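Local coordinates for protein 3',5'-nucleoside bisphosphate phosphatase (Chromobacterium violaceum, PDB 2YB1) that hydrolyses nucleoside 3',5'-bisphosphates to the nucleoside 5'-phosphate and orthophosphate, using three manganese ions per subunit, at residues Ala2-Leu6 with Arg29-Leu33; Met186-Ala190 with Leu205-Phe209. All coordinates share one frame. Numbering follows the deposited sequence.

Interaction 1: Ala2-Leu6 with Arg29-Leu33; sequences ANIDL and RAPAL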
loop_
_atom_site.group_PDB
_atom_site.type_symbol
_atom_site.label_atom_id
_atom_site.label_comp_id
_atom_site.label_asym_id
_atom_site.label_seq_id
_atom_site.Cartn_x
_atom_site.Cartn_y
_atom_site.Cartn_z
ATOM N N ALA A 2 -12.815 -10.465 10.396
ATOM C CA ALA A 2 -11.513 -10.950 10.825
ATOM C C ALA A 2 -10.751 -9.846 11.545
ATOM O O ALA A 2 -10.861 -8.672 11.192
ATOM C CB ALA A 2 -10.706 -11.451 9.637
ATOM N N ASN A 3 -9.990 -10.243 12.561
ATOM C CA ASN A 3 -9.209 -9.334 13.411
ATOM C C ASN A 3 -7.769 -9.141 12.939
ATOM O O ASN A 3 -6.858 -8.974 13.752
ATOM C CB ASN A 3 -9.336 -9.615 14.918
ATOM C CG ASN A 3 -8.940 -11.018 15.292
ATOM O OD1 ASN A 3 -8.616 -11.831 14.436
ATOM N ND2 ASN A 3 -8.954 -11.311 16.587
ATOM N N ILE A 4 -7.560 -9.383 11.651
ATOM C CA ILE A 4 -6.260 -9.272 11.003
ATOM C C ILE A 4 -6.263 -8.089 10.022
ATOM O O ILE A 4 -7.240 -7.869 9.309
ATOM C CB ILE A 4 -5.973 -10.552 10.189
ATOM C CG1 ILE A 4 -6.141 -11.800 11.058
ATOM C CG2 ILE A 4 -4.581 -10.513 9.562
ATOM C CD1 ILE A 4 -4.997 -12.039 11.982
ATOM N N ASP A 5 -5.213 -7.276 10.015
ATOM C CA ASP A 5 -5.127 -6.249 8.986
ATOM C C ASP A 5 -3.686 -6.128 8.490
ATOM O O ASP A 5 -2.812 -5.639 9.217
ATOM C CB ASP A 5 -5.630 -4.919 9.560
ATOM C CG ASP A 5 -5.773 -3.840 8.505
ATOM O OD1 ASP A 5 -5.368 -4.079 7.340
ATOM O OD2 ASP A 5 -6.293 -2.750 8.843
ATOM N N LEU A 6 -3.463 -6.548 7.247
ATOM C CA LEU A 6 -2.143 -6.558 6.612
ATOM C C LEU A 6 -1.861 -5.441 5.603
ATOM O O LEU A 6 -0.977 -5.607 4.751
ATOM C CB LEU A 6 -1.784 -7.947 6.052
ATOM C CG LEU A 6 -2.015 -9.074 7.066
ATOM C CD1 LEU A 6 -1.630 -10.433 6.495
ATOM C CD2 LEU A 6 -1.284 -8.796 8.395
ATOM N N ARG A 29 -9.643 -2.351 18.135
ATOM C CA ARG A 29 -10.387 -3.495 17.575
ATOM C C ARG A 29 -9.863 -4.858 18.042
ATOM O O ARG A 29 -10.302 -5.901 17.542
ATOM C CB ARG A 29 -10.373 -3.455 16.041
ATOM C CG ARG A 29 -10.642 -2.089 15.428
ATOM C CD ARG A 29 -12.110 -1.694 15.492
ATOM N NE ARG A 29 -12.858 -2.178 14.334
ATOM C CZ ARG A 29 -13.816 -3.100 14.392
ATOM N NH1 ARG A 29 -14.160 -3.638 15.555
ATOM N NH2 ARG A 29 -14.436 -3.483 13.283
ATOM N N ALA A 30 -8.902 -4.855 18.962
ATOM C CA ALA A 30 -8.302 -6.100 19.462
ATOM C C ALA A 30 -7.836 -7.011 18.322
ATOM O O ALA A 30 -8.251 -8.177 18.232
ATOM C CB ALA A 30 -9.276 -6.852 20.395
ATOM N N PRO A 31 -6.963 -6.482 17.448
ATOM C CA PRO A 31 -6.465 -7.259 16.305
ATOM C C PRO A 31 -5.509 -8.367 16.741
ATOM O O PRO A 31 -4.817 -8.200 17.749
ATOM C CB PRO A 31 -5.728 -6.211 15.463
ATOM C CG PRO A 31 -5.238 -5.201 16.498
ATOM C CD PRO A 31 -6.326 -5.151 17.556
ATOM N N ALA A 32 -5.506 -9.501 16.036
ATOM C CA ALA A 32 -4.542 -10.568 16.321
ATOM C C ALA A 32 -3.229 -10.413 15.549
ATOM O O ALA A 32 -2.224 -11.029 15.890
ATOM C CB ALA A 32 -5.161 -11.948 16.029
ATOM N N LEU A 33 -3.257 -9.644 14.466
ATOM C CA LEU A 33 -2.052 -9.398 13.677
ATOM C C LEU A 33 -2.191 -8.115 12.865
ATOM O O LEU A 33 -3.244 -7.885 12.262
ATOM C CB LEU A 33 -1.812 -10.589 12.739
ATOM C CG LEU A 33 -0.590 -10.569 11.829
ATOM C CD1 LEU A 33 0.691 -10.642 12.655
ATOM C CD2 LEU A 33 -0.654 -11.740 10.833
HETATM O O HOH W 1 -10.758 -9.100 17.719
#

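Interaction 2: Met186-Ala190 with Leu205-Phe209; sequences MAVIA and LILDF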
loop_
_atom_site.group_PDB
_atom_site.type_symbol
_atom_site.label_atom_id
_atom_site.label_comp_id
_atom_site.label_asym_id
_atom_site.label_seq_id
_atom_site.Cartn_x
_atom_site.Cartn_y
_atom_site.Cartn_z
ATOM N N MET A 186 7.182 -12.174 1.741
ATOM C CA MET A 186 6.320 -12.635 0.659
ATOM C C MET A 186 5.774 -11.421 -0.103
ATOM O O MET A 186 5.409 -10.412 0.506
ATOM C CB MET A 186 5.173 -13.492 1.215
ATOM C CG MET A 186 5.640 -14.851 1.759
ATOM S SD MET A 186 4.292 -15.817 2.457
ATOM C CE MET A 186 3.465 -16.401 0.955
ATOM N N ALA A 187 5.767 -11.510 -1.434
ATOM C CA ALA A 187 5.212 -10.452 -2.278
ATOM C C ALA A 187 3.720 -10.701 -2.500
ATOM O O ALA A 187 3.279 -11.857 -2.588
ATOM C CB ALA A 187 5.949 -10.372 -3.603
ATOM N N VAL A 188 2.954 -9.613 -2.558
ATOM C CA VAL A 188 1.495 -9.676 -2.623
ATOM C C VAL A 188 0.963 -8.641 -3.621
ATOM O O VAL A 188 1.273 -7.460 -3.508
ATOM C CB VAL A 188 0.872 -9.357 -1.226
ATOM C CG1 VAL A 188 -0.660 -9.387 -1.283
ATOM C CG2 VAL A 188 1.413 -10.296 -0.152
ATOM N N ILE A 189 0.145 -9.069 -4.580
ATOM C CA ILE A 189 -0.498 -8.111 -5.473
ATOM C C ILE A 189 -1.594 -7.407 -4.680
ATOM O O ILE A 189 -2.523 -8.050 -4.169
ATOM C CB ILE A 189 -1.136 -8.803 -6.687
ATOM C CG1 ILE A 189 -0.048 -9.387 -7.602
ATOM C CG2 ILE A 189 -2.021 -7.814 -7.453
ATOM C CD1 ILE A 189 -0.593 -10.318 -8.679
ATOM N N ALA A 190 -1.486 -6.086 -4.576
ATOM C CA ALA A 190 -2.401 -5.325 -3.733
ATOM C C ALA A 190 -3.668 -4.943 -4.500
ATOM O O ALA A 190 -3.620 -4.710 -5.707
ATOM C CB ALA A 190 -1.709 -4.075 -3.191
ATOM N N LEU A 205 -0.922 -10.745 -15.457
ATOM C CA LEU A 205 -0.233 -10.119 -14.331
ATOM C C LEU A 205 0.190 -11.157 -13.287
ATOM O O LEU A 205 1.334 -11.145 -12.826
ATOM C CB LEU A 205 -1.115 -9.045 -13.683
ATOM C CG LEU A 205 -0.561 -8.416 -12.400
ATOM C CD1 LEU A 205 0.820 -7.751 -12.639
ATOM C CD2 LEU A 205 -1.558 -7.411 -11.812
ATOM N N ILE A 206 -0.736 -12.043 -12.916
ATOM C CA ILE A 206 -0.439 -13.130 -11.976
ATOM C C ILE A 206 0.702 -14.042 -12.453
ATOM O O ILE A 206 1.625 -14.342 -11.690
ATOM C CB ILE A 206 -1.690 -13.982 -11.661
ATOM C CG1 ILE A 206 -2.702 -13.155 -10.839
ATOM C CG2 ILE A 206 -1.295 -15.271 -10.931
ATOM C CD1 ILE A 206 -4.012 -13.861 -10.597
ATOM N N LEU A 207 0.639 -14.481 -13.707
ATOM C CA LEU A 207 1.698 -15.322 -14.267
ATOM C C LEU A 207 3.068 -14.632 -14.228
ATOM O O LEU A 207 4.057 -15.238 -13.820
ATOM C CB LEU A 207 1.351 -15.745 -15.696
ATOM C CG LEU A 207 0.143 -16.682 -15.770
ATOM C CD1 LEU A 207 -0.085 -17.173 -17.193
ATOM C CD2 LEU A 207 0.339 -17.867 -14.810
ATOM N N ASP A 208 3.118 -13.368 -14.644
ATOM C CA ASP A 208 4.349 -12.578 -14.563
ATOM C C ASP A 208 4.826 -12.437 -13.105
ATOM O O ASP A 208 6.018 -12.543 -12.795
ATOM C CB ASP A 208 4.104 -11.177 -15.143
ATOM C CG ASP A 208 4.056 -11.163 -16.665
ATOM O OD1 ASP A 208 4.067 -12.250 -17.282
ATOM O OD2 ASP A 208 4.017 -10.053 -17.241
ATOM N N PHE A 209 3.867 -12.167 -12.223
ATOM C CA PHE A 209 4.104 -11.988 -10.786
ATOM C C PHE A 209 4.734 -13.258 -10.193
ATOM O O PHE A 209 5.784 -13.217 -9.540
ATOM C CB PHE A 209 2.756 -11.638 -10.126
ATOM C CG PHE A 209 2.784 -11.582 -8.626
ATOM C CD1 PHE A 209 3.421 -10.527 -7.957
ATOM C CD2 PHE A 209 2.115 -12.537 -7.880
ATOM C CE1 PHE A 209 3.421 -10.464 -6.563
ATOM C CE2 PHE A 209 2.104 -12.479 -6.482
ATOM C CZ PHE A 209 2.758 -11.441 -5.825
#

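Interaction 1: Ala2-Leu6 with Arg29-Leu33
Start with the backbone, where Ile-4 and Leu-33 form a parallel beta bridge with their CA atoms 5.0 Å apart. Leu-33 O is well satisfied, accepting from Asp-5 N at 3.0 Å in a nearly straight hydrogen bond and also lying 3.6 Å from Ile-4 CA in a CH...O contact. The carbonyl of Asn-3 accepts from Ala-32 N at 2.7 Å, while Leu-33 N lies 3.7 Å from Asn-3 O and has no partner in the model. Further out, a water links the two segments, accepting from Asn-3 ND2 (3.1 Å) and donating to Ala-30 O (2.7 Å). Asp-5 OD2 bonds to Ser-247 OG and Gly-260 N; its OD1 accepts from the backbone N of His-7, the residue just beyond the segment, whose side chain binds manganese. Apolar packing backs the bridge: Ile-4 CD1 sits 3.6 Å from Leu-33 CB, and Leu-6 CD2 meets Leu-33 CD2 at 3.9 Å. The bridge joins the two parallel strands of a beta-alpha-beta unit, in which helix 19-27 carries the chain from strand 4-5 to strand 33-36. Trp-273 of helix 272-275 covers Ile-4, Leu-6 and Leu-33, and Leu-6 bonds through its backbone to Ser-245 in strand 242-246, consistent with the barrel of the PHP fold closing here.

Interaction 2: Met186-Ala190 with Leu205-Phe209
Leu-205 enters first, on the face of helix 199-211 that looks onto strand 186-189; its CG comes within 4.2 Å of Ile-189 CD1. One residue on, Ile-206 leaves the helix sideways, yet its CG1 still reaches the same methyl, Ile-189 CD1, at 4.1 Å. The helix runs back almost antiparallel to the strand, at 168° with the axes 10.3 Å apart, as in the beta-alpha-beta units that make up the PHP fold, a variant of the TIM barrel; strand 216-221 follows and pairs in parallel with strand 186-189, completing the unit. Asp-208 makes no contact with the strand; its carboxylate forms a salt bridge with Arg-204 and a hydrogen bond with Trp-69 NE1. A full turn after Leu-205, tied to it by the bond from Phe-209 N to Leu-205 O (2.8 Å), Phe-209 again points at the strand. Ile-189 lies over one face of its ring, with CG1 3.5 Å from the centroid and 6° off the normal, a well-centred CH-pi contact. The edge of the Phe-209 ring slides against the backbone, CZ being 3.3 Å from Ala-187 O and 3.7 Å from Val-188 N, and CE1 is 3.9 Å from Ala-187 CB. Val-177 of helix 173-182 touches both Ala-187 and Phe-209.

From the N terminus, the chain makes strand 4-5, passes through helix 19-27 and comes back beside itself, so interaction 1 closes a loop of 22 residues. It then lays down strands 33-36, 59-69 and 72-79 and a long run of helices before reaching strand 186-189, where interaction 2 closes a shorter loop of 14 residues. The two loops follow in series, neither nested nor crossed. Interaction 1 sets strand 4-5 beside the loop leading into strand 33-36; interaction 2 packs helix 199-211 against strand 186-189 of the same sheet. The centres of interactions 1 and 2 are about 23 Å apart, and the nearest atoms of interactions 1 and 2 about 7 Å. Helix 272-275 spans both regions, Ile-272 touching Leu-6 as well as Met-186 and Val-188.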